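PDB 3TQV: nicotinate-nucleotide pyrophosphorylase from Francisella tularensis subsp. tularensis, which catalyses the formation of nicotinate mononucleotide from quinolinate and phosphoribosyl pyrophosphate, with release of carbon dioxide and diphosphate, in NAD biosynthesis. Local coordinates for residues 55-64 against 113-122; 7-15 against 153-164. All coordinates share one frame; numbering follows the deposited sequence.

Contact 1: residues 55-64 against 113-122; sequences EMILCGQDFA and FIQMLSGTAT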
# COMPACT_ATOMS: atom_id res chain seq x y z
N GLU B 55 -4.46 -7.49 17.85
CA GLU B 55 -3.15 -8.13 17.95
C GLU B 55 -2.38 -7.86 16.68
O GLU B 55 -2.95 -7.79 15.59
CB GLU B 55 -3.31 -9.63 18.17
CG GLU B 55 -2.04 -10.39 18.52
CD GLU B 55 -2.33 -11.85 18.83
OE1 GLU B 55 -1.91 -12.73 18.04
OE2 GLU B 55 -3.00 -12.11 19.85
N MSE B 56 -1.06 -7.70 16.81
CA MSE B 56 -0.28 -7.25 15.68
C MSE B 56 1.20 -7.47 15.87
O MSE B 56 1.67 -7.56 16.99
CB MSE B 56 -0.54 -5.76 15.46
CG MSE B 56 -0.18 -4.91 16.65
SE MSE B 56 1.33 -3.72 16.29
CE MSE B 56 0.42 -2.31 15.31
N ILE B 57 1.92 -7.55 14.75
CA ILE B 57 3.38 -7.52 14.74
C ILE B 57 3.83 -6.11 14.41
O ILE B 57 3.64 -5.63 13.30
CB ILE B 57 3.98 -8.49 13.71
CG1 ILE B 57 3.49 -9.92 13.94
CG2 ILE B 57 5.50 -8.44 13.77
CD1 ILE B 57 3.92 -10.51 15.30
N LEU B 58 4.42 -5.44 15.40
CA LEU B 58 4.89 -4.08 15.24
C LEU B 58 6.01 -3.95 14.22
O LEU B 58 6.94 -4.76 14.18
CB LEU B 58 5.35 -3.52 16.58
CG LEU B 58 6.09 -2.17 16.61
CD1 LEU B 58 5.28 -1.07 15.89
CD2 LEU B 58 6.39 -1.75 18.06
N CYS B 59 5.89 -2.90 13.41
CA CYS B 59 6.92 -2.50 12.46
C CYS B 59 6.73 -1.01 12.16
O CYS B 59 5.61 -0.55 11.91
CB CYS B 59 6.83 -3.35 11.20
SG CYS B 59 8.19 -3.10 10.04
N GLY B 60 7.80 -0.24 12.22
CA GLY B 60 7.68 1.19 11.98
C GLY B 60 8.36 2.13 12.96
O GLY B 60 8.38 3.33 12.72
N GLN B 61 8.90 1.60 14.06
CA GLN B 61 9.69 2.40 15.00
C GLN B 61 10.54 3.48 14.33
O GLN B 61 10.36 4.67 14.60
CB GLN B 61 10.59 1.51 15.86
CG GLN B 61 9.91 1.01 17.13
CD GLN B 61 10.84 0.22 18.04
OE1 GLN B 61 11.06 0.59 19.19
NE2 GLN B 61 11.39 -0.87 17.52
N ASP B 62 11.46 3.06 13.46
CA ASP B 62 12.35 3.98 12.74
C ASP B 62 11.66 5.15 12.05
O ASP B 62 12.14 6.28 12.13
CB ASP B 62 13.18 3.23 11.69
CG ASP B 62 14.17 2.30 12.30
OD1 ASP B 62 14.51 2.50 13.48
OD2 ASP B 62 14.61 1.36 11.60
N PHE B 63 10.57 4.87 11.35
CA PHE B 63 9.81 5.94 10.70
C PHE B 63 9.18 6.91 11.70
O PHE B 63 9.41 8.11 11.64
CB PHE B 63 8.74 5.36 9.75
CG PHE B 63 9.33 4.58 8.60
CD1 PHE B 63 9.62 5.21 7.40
CD2 PHE B 63 9.61 3.23 8.72
CE1 PHE B 63 10.16 4.52 6.34
CE2 PHE B 63 10.15 2.52 7.66
CZ PHE B 63 10.42 3.18 6.46
N ALA B 64 8.38 6.37 12.60
CA ALA B 64 7.77 7.18 13.65
C ALA B 64 8.83 8.06 14.29
O ALA B 64 8.67 9.27 14.37
CB ALA B 64 7.15 6.29 14.69
N PHE B 113 2.42 5.14 9.02
CA PHE B 113 3.55 4.24 8.80
C PHE B 113 3.44 2.95 9.60
O PHE B 113 3.73 1.86 9.09
CB PHE B 113 4.88 4.93 9.08
CG PHE B 113 5.40 5.73 7.92
CD1 PHE B 113 5.28 7.10 7.90
CD2 PHE B 113 6.04 5.11 6.87
CE1 PHE B 113 5.78 7.84 6.87
CE2 PHE B 113 6.55 5.85 5.82
CZ PHE B 113 6.42 7.21 5.82
N ILE B 114 3.02 3.05 10.86
CA ILE B 114 2.88 1.86 11.67
C ILE B 114 1.75 1.00 11.11
O ILE B 114 1.92 -0.20 10.94
CB ILE B 114 2.63 2.18 13.16
CG1 ILE B 114 3.49 3.36 13.61
CG2 ILE B 114 2.94 0.99 14.03
CD1 ILE B 114 4.92 3.22 13.21
N GLN B 115 0.60 1.61 10.82
CA GLN B 115 -0.55 0.90 10.26
C GLN B 115 -0.13 -0.02 9.15
O GLN B 115 -0.53 -1.18 9.08
CB GLN B 115 -1.49 1.88 9.58
CG GLN B 115 -2.47 2.56 10.44
CD GLN B 115 -3.20 3.61 9.67
OE1 GLN B 115 -2.99 3.78 8.46
NE2 GLN B 115 -4.07 4.33 10.35
N MSE B 116 0.66 0.55 8.26
CA MSE B 116 0.99 -0.07 7.01
C MSE B 116 1.99 -1.19 7.23
O MSE B 116 1.71 -2.35 6.92
CB MSE B 116 1.57 0.98 6.08
CG MSE B 116 1.77 0.48 4.68
SE MSE B 116 3.08 1.56 3.77
CE MSE B 116 3.44 0.36 2.28
N LEU B 117 3.15 -0.83 7.77
CA LEU B 117 4.24 -1.76 7.94
C LEU B 117 3.90 -2.86 8.93
O LEU B 117 4.27 -4.02 8.72
CB LEU B 117 5.51 -1.02 8.37
CG LEU B 117 5.93 0.01 7.32
CD1 LEU B 117 7.06 0.91 7.82
CD2 LEU B 117 6.31 -0.67 6.00
N SER B 118 3.19 -2.51 9.99
CA SER B 118 2.76 -3.52 10.95
C SER B 118 1.75 -4.39 10.25
O SER B 118 1.62 -5.58 10.53
CB SER B 118 2.15 -2.88 12.18
OG SER B 118 3.06 -2.01 12.82
N GLY B 119 1.01 -3.78 9.33
CA GLY B 119 0.07 -4.54 8.53
C GLY B 119 0.82 -5.62 7.78
O GLY B 119 0.55 -6.82 7.95
N THR B 120 1.77 -5.19 6.96
CA THR B 120 2.61 -6.12 6.23
C THR B 120 3.24 -7.17 7.13
O THR B 120 3.23 -8.35 6.78
CB THR B 120 3.68 -5.40 5.42
OG1 THR B 120 3.05 -4.71 4.34
CG2 THR B 120 4.69 -6.41 4.85
N ALA B 121 3.78 -6.77 8.27
CA ALA B 121 4.44 -7.75 9.16
C ALA B 121 3.44 -8.76 9.68
O ALA B 121 3.70 -9.96 9.69
CB ALA B 121 5.16 -7.06 10.31
N THR B 122 2.27 -8.28 10.09
CA THR B 122 1.20 -9.12 10.62
C THR B 122 0.65 -10.14 9.60
O THR B 122 0.33 -11.28 9.96
CB THR B 122 0.07 -8.24 11.20
OG1 THR B 122 0.64 -7.33 12.15
CG2 THR B 122 -1.04 -9.08 11.85
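Phe63 lies across Phe113 and Leu117. Its CB sits over one face of the Phe113 ring, 4.2 Å from the centroid. Further out, Phe63 CG faces Phe113 CD2, Phe63 CD1 comes to 3.5 Å from Phe113 CE2, which CE1 also meets, and the CD2-CE2 side of the ring meets Leu117 CD1, 3.5 Å from Phe63 CE2. The two phenyl planes are nearly parallel (12°) but slid so far that they scarcely overlap; Val19, Leu22 and Val23 of helix 16-31 also pack on Phe63. In the N-terminal domain of this phosphoribosyltransferase, strand 56-57 passes through Gly60, the N-cap, into helix 61-71 while lying along the long helix 100-130. Asp83 receives the Gly60 and Gln61 N-H groups. Two helix hydroxyls grip the incoming backbone: Ile57 N donates to Thr122 OG1 (2.9 Å, 165° at the hydrogen), and Cys59 N to Ser118 OG (3.0 Å). With OG1 held beside its own backbone N (chi1 -54°), Thr122 also donates to Ser118 O one turn back, on the face opposite that used by Thr122 N. Ile57 CG2 rests 3.7 Å from Ala121 CB; one turn before Ser118, Leu58 CD1 reaches Ile114 CG2.

Contact 2: residues 7-15 against 153-164; sequences NTDQINKVP and KYAVRCGGGFNH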
# COMPACT_ATOMS: atom_id res chain seq x y z
N ASN B 7 20.74 -18.28 -1.16
CA ASN B 7 20.45 -17.44 0.01
C ASN B 7 20.85 -15.96 -0.16
O ASN B 7 22.02 -15.60 -0.40
CB ASN B 7 21.02 -18.09 1.28
CG ASN B 7 20.49 -19.52 1.50
OD1 ASN B 7 21.25 -20.51 1.45
ND2 ASN B 7 19.16 -19.63 1.70
N THR B 8 19.84 -15.11 -0.04
CA THR B 8 19.92 -13.68 -0.31
C THR B 8 20.26 -12.85 0.93
O THR B 8 20.16 -13.34 2.06
CB THR B 8 18.56 -13.20 -0.96
OG1 THR B 8 18.53 -13.57 -2.35
CG2 THR B 8 18.32 -11.68 -0.84
N ASP B 9 20.68 -11.61 0.70
CA ASP B 9 20.76 -10.58 1.72
C ASP B 9 19.41 -10.36 2.41
O ASP B 9 18.39 -10.19 1.75
CB ASP B 9 21.15 -9.26 1.07
CG ASP B 9 22.63 -9.17 0.77
OD1 ASP B 9 23.30 -10.23 0.85
OD2 ASP B 9 23.11 -8.06 0.45
N GLN B 10 19.42 -10.34 3.74
CA GLN B 10 18.21 -10.08 4.51
C GLN B 10 18.11 -8.65 5.05
O GLN B 10 19.04 -8.14 5.68
CB GLN B 10 18.06 -11.10 5.65
CG GLN B 10 18.18 -12.55 5.22
CD GLN B 10 17.17 -12.96 4.17
OE1 GLN B 10 15.97 -12.93 4.40
NE2 GLN B 10 17.67 -13.36 3.00
N ILE B 11 16.97 -8.00 4.81
CA ILE B 11 16.75 -6.62 5.23
C ILE B 11 16.35 -6.52 6.69
O ILE B 11 15.17 -6.49 7.02
CB ILE B 11 15.67 -5.94 4.40
CG1 ILE B 11 15.87 -6.23 2.90
CG2 ILE B 11 15.64 -4.44 4.70
CD1 ILE B 11 17.30 -6.07 2.41
N ASN B 12 17.35 -6.43 7.55
CA ASN B 12 17.11 -6.35 8.99
C ASN B 12 17.13 -4.92 9.53
O ASN B 12 17.05 -4.69 10.72
CB ASN B 12 18.08 -7.27 9.73
CG ASN B 12 17.67 -8.74 9.62
OD1 ASN B 12 16.50 -9.08 9.77
ND2 ASN B 12 18.64 -9.61 9.32
N LYS B 13 17.22 -3.96 8.61
CA LYS B 13 17.04 -2.56 8.92
C LYS B 13 16.90 -1.80 7.61
O LYS B 13 17.54 -2.14 6.63
CB LYS B 13 18.22 -2.00 9.72
CG LYS B 13 18.05 -0.53 10.08
CD LYS B 13 19.38 0.22 10.11
CE LYS B 13 19.18 1.69 10.45
NZ LYS B 13 18.43 1.88 11.72
N VAL B 14 16.05 -0.78 7.59
CA VAL B 14 15.90 0.07 6.41
C VAL B 14 16.91 1.19 6.48
O VAL B 14 17.06 1.83 7.53
CB VAL B 14 14.48 0.67 6.33
CG1 VAL B 14 14.33 1.57 5.09
CG2 VAL B 14 13.44 -0.43 6.35
N PRO B 15 17.62 1.45 5.37
CA PRO B 15 18.68 2.46 5.47
C PRO B 15 18.10 3.82 5.86
O PRO B 15 17.00 4.17 5.42
CB PRO B 15 19.27 2.50 4.06
CG PRO B 15 18.89 1.16 3.45
CD PRO B 15 17.53 0.86 4.02
N LYS B 153 10.37 -5.31 2.60
CA LYS B 153 11.28 -6.42 2.83
C LYS B 153 11.56 -6.51 4.33
O LYS B 153 11.59 -7.58 4.93
CB LYS B 153 12.58 -6.20 2.06
CG LYS B 153 12.44 -6.19 0.54
CD LYS B 153 12.24 -7.60 0.01
CE LYS B 153 12.20 -7.66 -1.50
NZ LYS B 153 11.85 -9.03 -1.99
N TYR B 154 11.75 -5.34 4.94
CA TYR B 154 11.96 -5.26 6.37
C TYR B 154 10.72 -5.76 7.14
O TYR B 154 10.83 -6.58 8.06
CB TYR B 154 12.34 -3.82 6.78
CG TYR B 154 12.54 -3.63 8.25
CD1 TYR B 154 13.61 -4.22 8.90
CD2 TYR B 154 11.64 -2.88 9.00
CE1 TYR B 154 13.79 -4.07 10.26
CE2 TYR B 154 11.81 -2.71 10.37
CZ TYR B 154 12.89 -3.31 10.99
OH TYR B 154 13.07 -3.16 12.35
N ALA B 155 9.53 -5.28 6.77
CA ALA B 155 8.32 -5.72 7.44
C ALA B 155 8.20 -7.23 7.36
O ALA B 155 7.86 -7.90 8.33
CB ALA B 155 7.09 -5.07 6.82
N VAL B 156 8.49 -7.78 6.19
CA VAL B 156 8.31 -9.20 6.00
C VAL B 156 9.26 -9.97 6.92
O VAL B 156 8.87 -10.93 7.57
CB VAL B 156 8.48 -9.61 4.52
CG1 VAL B 156 8.59 -11.11 4.40
CG2 VAL B 156 7.31 -9.09 3.68
N ARG B 157 10.52 -9.53 6.98
CA ARG B 157 11.45 -10.09 7.94
C ARG B 157 10.90 -9.93 9.35
O ARG B 157 10.89 -10.90 10.12
CB ARG B 157 12.83 -9.44 7.81
CG ARG B 157 13.64 -9.95 6.62
CD ARG B 157 14.14 -11.37 6.85
NE ARG B 157 14.78 -11.45 8.14
CZ ARG B 157 14.45 -12.32 9.09
NH1 ARG B 157 13.50 -13.22 8.87
NH2 ARG B 157 15.10 -12.30 10.25
N CYS B 158 10.42 -8.74 9.68
CA CYS B 158 9.85 -8.48 11.01
C CYS B 158 8.79 -9.50 11.42
O CYS B 158 8.59 -9.78 12.61
CB CYS B 158 9.29 -7.06 11.11
SG CYS B 158 10.55 -5.81 11.35
N GLY B 159 8.11 -10.07 10.42
CA GLY B 159 7.00 -10.96 10.68
C GLY B 159 7.31 -12.45 10.60
O GLY B 159 6.45 -13.27 10.88
N GLY B 160 8.53 -12.80 10.22
CA GLY B 160 8.91 -14.20 10.19
C GLY B 160 9.37 -14.66 8.82
O GLY B 160 9.96 -15.74 8.67
N GLY B 161 9.10 -13.83 7.82
CA GLY B 161 9.41 -14.18 6.45
C GLY B 161 10.82 -13.83 6.08
O GLY B 161 11.40 -12.93 6.68
N PHE B 162 11.37 -14.53 5.09
CA PHE B 162 12.70 -14.23 4.59
C PHE B 162 12.65 -13.63 3.17
O PHE B 162 11.68 -13.86 2.40
CB PHE B 162 13.60 -15.48 4.62
CG PHE B 162 13.73 -16.12 5.98
CD1 PHE B 162 14.74 -15.76 6.86
CD2 PHE B 162 12.83 -17.11 6.39
CE1 PHE B 162 14.86 -16.35 8.12
CE2 PHE B 162 12.94 -17.70 7.63
CZ PHE B 162 13.96 -17.32 8.50
N ASN B 163 13.70 -12.89 2.83
CA ASN B 163 13.74 -12.10 1.61
C ASN B 163 14.23 -12.86 0.38
O ASN B 163 15.38 -13.26 0.30
CB ASN B 163 14.62 -10.87 1.82
CG ASN B 163 14.09 -9.95 2.93
OD1 ASN B 163 12.89 -9.77 3.08
ND2 ASN B 163 15.00 -9.37 3.70
N HIS B 164 13.33 -13.05 -0.58
CA HIS B 164 13.71 -13.36 -1.95
C HIS B 164 14.53 -12.17 -2.43
O HIS B 164 14.70 -11.20 -1.70
CB HIS B 164 12.46 -13.53 -2.79
CG HIS B 164 12.71 -14.00 -4.19
ND1 HIS B 164 13.08 -15.29 -4.48
CD2 HIS B 164 12.60 -13.36 -5.37
CE1 HIS B 164 13.21 -15.42 -5.79
NE2 HIS B 164 12.92 -14.27 -6.35
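Ile11, centre of an inverse gamma turn in the N-terminal arm, packs on helix 149-159 of the family's barrel-type C-terminal domain where the helix runs toward a Schellman motif. The tight part is mostly apolar. Ile11 CG1 is 3.4 Å from Lys153 CB and CG2 lies against Tyr154 CB, while Val14 CG2 meets Tyr154 CB at 3.6 Å. The Tyr154 ring, swung out with CG anti to the backbone N (chi1 179°), turns its edge to the arm: Ile11 O lies in the ring plane, 3.3 Å from Tyr154 CD1, and Asn12 O stands near CE1. Lys153 gives only the base of its chain to Ile11; its NZ forms a salt bridge with Asp140 and bonds to the carbonyls of Thr141 and Arg165, two residues predicted to bind substrate. Beyond Ile11, a folded Gln10 spans the arm and the turn after the helix. Gln10 OE1 accepts Asn163 N on a lone pair, in the carbonyl plane and nearly straight (2.8 Å, 175°), and its NE2 turns back to Thr8 O, which it meets from above the carbonyl plane. These two bonds fix the rotation of the amide. The solvent side is looser: exposed Asn12 accepts a weak, long bond at OD1 from Arg157 NE (3.4 Å), with amide and guanidinium planes 81° apart. Arg157 is held more firmly from its own segment, bent at chi2 and chi3 so that NH1 donates to Gly161 O at 3.0 Å.

Contact 1 is a buried core joint within the N-terminal domain, whereas contact 2 is partly exposed and lays the N-terminal arm on helix 149-159. Hydroxyls gripping backbone N-H groups and aromatic packing mark the former; amide and guanidinium groups take over toward solvent in the latter. They share no element but touch directly: helix 100-130 meets helix 149-159 where Thr120 CG2 lies 3.4 Å from Ala155 CB, and Ile57 CG2 packs on Cys158 O. Asp83 ties both, since its OD2 bonds Gly60 N of 55-64 and Tyr154 OH of 153-164. The second subunit packs on contact 1 at Phe113; no other chain touches contact 2.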